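Local atomic coordinates of Blo t 1 allergen (Blomia tropicalis, PDB entry 5JT8), a protein that probably acts as a papain-family cysteine protease, made with an inhibitory propeptide, and is an allergen of the mite Blomia tropicalis. Residues Y253-N258 with N320-N325. Sequence-based numbering, arbitrary orientation.
Sequences YMHGSN and NSLGIN. With NO3 (nitrate ion), chain H.
His255 N donates to Leu322 O at 3.0 Å, the one direct hydrogen bond between 253-258 and 320-325. Its N-H...O angle of 140° shows a noticeable bend, and the donor lies 19° from the carbonyl plane. Met254 CB presses on the same oxygen at 3.1 Å, a tight approach of a carbon to a carbonyl. Beside this bond, Tyr253 O and Gly323 O stand 2.9 Å apart; both are acceptors, so no hydrogen bond joins them. A water bridges the two segments, 2.6 Å from Tyr253 O and also within bonding distance of Ile324 O.

Leu322 supplies the apolar part. Its two methyls divide the work: CD1 lies 4.1 Å from Met254 CE, with these two side chains side by side and pointing the same way, whereas CD2 reaches Asn258 CB at 3.6 Å, those side chains crossing at about a right angle. Asn258 CG, anti to its own backbone N (chi1 171°), also touches CD2, while OD1 caps the helix 259-262 through Phe261 N. Asn258 CB sits 4.1 Å above the centre of the His255 ring, whose ND1 is hydrogen-bonded to Asp276 OD2.

Within 320-325, Asn320 OD1 accepts from Asn325 N at 2.9 Å, and Asn320, Leu322 and Gly323 all have positive phi, in keeping with a tightly turning backbone that bonds Gly323 N to Asn320 O and Ile324 N to Ser321 O. The contact thus packs a compact loop against the end of strand 250-254, where a type I turn, His255 to Asn258, leads into a helix, inside the beta-rich domain of the papain fold.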
ATOM      1  N   TYR A 253      -5.386   2.706   4.284  1.00 24.48           N
ATOM      2  CA  TYR A 253      -6.167   2.025   3.265  0.51 32.04           C
ATOM      3  C   TYR A 253      -6.835   3.046   2.386  1.00 38.48           C
ATOM      4  O   TYR A 253      -7.480   3.967   2.885  1.00 40.04           O
ATOM      5  CB  TYR A 253      -7.213   1.120   3.887  0.51 32.88           C
ATOM      6  CG  TYR A 253      -6.712  -0.267   4.138  0.51 31.31           C
ATOM      7  CD1 TYR A 253      -5.864  -0.529   5.196  0.51 25.68           C
ATOM      8  CD2 TYR A 253      -7.079  -1.318   3.306  0.51 32.56           C
ATOM      9  CE1 TYR A 253      -5.405  -1.794   5.431  0.51 30.45           C
ATOM     10  CE2 TYR A 253      -6.618  -2.599   3.537  0.51 34.62           C
ATOM     11  CZ  TYR A 253      -5.778  -2.831   4.607  0.51 31.56           C
ATOM     12  OH  TYR A 253      -5.304  -4.097   4.858  0.51 34.14           O
ATOM     13  N   MET A 254      -6.675   2.897   1.081  1.00 31.70           N
ATOM     14  CA  MET A 254      -7.231   3.881   0.186  1.00 36.62           C
ATOM     15  C   MET A 254      -7.752   3.268  -1.110  1.00 36.43           C
ATOM     16  O   MET A 254      -7.836   2.049  -1.257  1.00 34.26           O
ATOM     17  CB  MET A 254      -6.188   4.976  -0.088  1.00 37.20           C
ATOM     18  CG  MET A 254      -4.774   4.477  -0.208  1.00 36.89           C
ATOM     19  SD  MET A 254      -4.512   3.815  -1.853  1.00 41.71           S
ATOM     20  CE  MET A 254      -5.025   5.237  -2.824  1.00 33.76           C
ATOM     21  N   HIS A 255      -8.137   4.133  -2.039  1.00 35.94           N
ATOM     22  CA  HIS A 255      -8.758   3.701  -3.273  1.00 40.08           C
ATOM     23  C   HIS A 255      -7.681   3.550  -4.358  1.00 40.43           C
ATOM     24  O   HIS A 255      -7.525   4.412  -5.224  1.00 42.04           O
ATOM     25  CB  HIS A 255      -9.853   4.701  -3.691  1.00 29.48           C
ATOM     26  CG  HIS A 255     -10.743   4.199  -4.783  1.00 40.44           C
ATOM     27  ND1 HIS A 255     -11.931   4.814  -5.119  1.00 47.38           N
ATOM     28  CD2 HIS A 255     -10.627   3.128  -5.607  1.00 39.96           C
ATOM     29  CE1 HIS A 255     -12.507   4.145  -6.104  1.00 48.34           C
ATOM     30  NE2 HIS A 255     -11.733   3.123  -6.422  1.00 41.71           N
ATOM     31  N   GLY A 256      -6.930   2.454  -4.292  1.00 37.36           N
ATOM     32  CA  GLY A 256      -5.810   2.246  -5.197  1.00 35.66           C
ATOM     33  C   GLY A 256      -6.190   2.057  -6.660  1.00 35.89           C
ATOM     34  O   GLY A 256      -5.400   2.392  -7.542  1.00 35.91           O
ATOM     35  N   SER A 257      -7.393   1.545  -6.926  1.00 38.56           N
ATOM     36  CA  SER A 257      -7.783   1.225  -8.301  1.00 46.02           C
ATOM     37  C   SER A 257      -8.330   2.436  -9.067  1.00 50.15           C
ATOM     38  O   SER A 257      -8.616   2.338 -10.263  1.00 51.78           O
ATOM     39  CB  SER A 257      -8.809   0.082  -8.325  1.00 43.89           C
ATOM     40  OG  SER A 257     -10.007   0.418  -7.651  1.00 42.18           O
ATOM     41  N   ASN A 258      -8.467   3.569  -8.382  1.00 45.33           N
ATOM     42  CA  ASN A 258      -8.783   4.839  -9.048  1.00 40.87           C
ATOM     43  C   ASN A 258      -7.782   5.135 -10.172  1.00 38.17           C
ATOM     44  O   ASN A 258      -6.573   4.972  -9.987  1.00 34.62           O
ATOM     45  CB  ASN A 258      -8.801   5.989  -8.031  1.00 34.08           C
ATOM     46  CG  ASN A 258      -8.903   7.355  -8.696  1.00 42.02           C
ATOM     47  OD1 ASN A 258      -7.912   7.898  -9.194  1.00 40.17           O
ATOM     48  ND2 ASN A 258     -10.103   7.919  -8.703  1.00 47.44           N
ATOM     49  N   ASN A 320      -9.354  14.197   2.698  1.00 26.32           N
ATOM     50  CA  ASN A 320      -9.507  12.747   2.757  1.00 28.23           C
ATOM     51  C   ASN A 320      -9.530  12.184   1.355  1.00 31.30           C
ATOM     52  O   ASN A 320     -10.389  11.378   1.010  1.00 27.74           O
ATOM     53  CB  ASN A 320     -10.791  12.333   3.507  1.00 25.51           C
ATOM     54  CG  ASN A 320     -10.875  10.817   3.713  1.00 31.56           C
ATOM     55  OD1 ASN A 320      -9.856  10.113   3.628  1.00 28.26           O
ATOM     56  ND2 ASN A 320     -12.086  10.309   3.951  1.00 28.61           N
ATOM     57  N   SER A 321      -8.619  12.679   0.530  1.00 32.92           N
ATOM     58  CA  SER A 321      -8.554  12.272  -0.858  1.00 34.85           C
ATOM     59  C   SER A 321      -8.367  10.755  -0.944  1.00 29.79           C
ATOM     60  O   SER A 321      -7.508  10.189  -0.262  1.00 26.07           O
ATOM     61  CB  SER A 321      -7.415  13.008  -1.571  1.00 27.82           C
ATOM     62  OG  SER A 321      -7.293  12.554  -2.898  1.00 30.00           O
ATOM     63  N   LEU A 322      -9.201  10.110  -1.753  1.00 27.35           N
ATOM     64  CA  LEU A 322      -9.123   8.665  -1.950  1.00 27.03           C
ATOM     65  C   LEU A 322      -9.216   7.851  -0.653  1.00 25.97           C
ATOM     66  O   LEU A 322      -8.720   6.741  -0.602  1.00 28.67           O
ATOM     67  CB  LEU A 322      -7.816   8.305  -2.669  1.00 26.96           C
ATOM     68  CG  LEU A 322      -7.615   8.850  -4.080  1.00 35.32           C
ATOM     69  CD1 LEU A 322      -6.144   8.875  -4.401  1.00 33.40           C
ATOM     70  CD2 LEU A 322      -8.359   7.993  -5.109  1.00 33.77           C
ATOM     71  N   GLY A 323      -9.816   8.417   0.394  1.00 30.37           N
ATOM     72  CA  GLY A 323      -9.974   7.719   1.666  1.00 24.77           C
ATOM     73  C   GLY A 323      -8.697   7.477   2.473  1.00 33.64           C
ATOM     74  O   GLY A 323      -8.661   6.609   3.347  1.00 23.66           O
ATOM     75  N   ILE A 324      -7.659   8.259   2.191  1.00 23.60           N
ATOM     76  CA  ILE A 324      -6.381   8.176   2.898  1.00 22.76           C
ATOM     77  C   ILE A 324      -6.520   8.224   4.426  1.00 26.53           C
ATOM     78  O   ILE A 324      -5.824   7.496   5.143  1.00 22.04           O
ATOM     79  CB  ILE A 324      -5.450   9.322   2.434  1.00 23.21           C
ATOM     80  CG1 ILE A 324      -4.811   8.962   1.093  1.00 24.82           C
ATOM     81  CG2 ILE A 324      -4.376   9.657   3.484  1.00 22.36           C
ATOM     82  CD1 ILE A 324      -4.213  10.174   0.384  1.00 24.42           C
ATOM     83  N   ASN A 325      -7.427   9.067   4.919  1.00 22.15           N
ATOM     84  CA  ASN A 325      -7.650   9.196   6.362  1.00 21.51           C
ATOM     85  C   ASN A 325      -8.596   8.162   6.990  1.00 27.99           C
ATOM     86  O   ASN A 325      -8.892   8.247   8.181  1.00 29.28           O
ATOM     87  CB  ASN A 325      -8.217  10.587   6.688  1.00 24.57           C
ATOM     88  CG  ASN A 325      -7.302  11.717   6.266  1.00 29.25           C
ATOM     89  OD1 ASN A 325      -7.028  11.902   5.080  1.00 22.91           O
ATOM     90  ND2 ASN A 325      -6.840  12.500   7.246  1.00 28.60           N
TER
HETATM   91  N   NO3 H 405     -12.084  11.186  -8.963  1.00 74.39           N
HETATM   92  O1  NO3 H 405     -12.209  12.434  -8.761  1.00 74.42           O
HETATM   93  O2  NO3 H 405     -12.465  10.370  -8.071  1.00 80.87           O
HETATM   94  O3  NO3 H 405     -11.589  10.750 -10.047  1.00 59.79           O
HETATM   95  O   HOH W   1      -6.910   5.015   5.226  1.00 27.12           O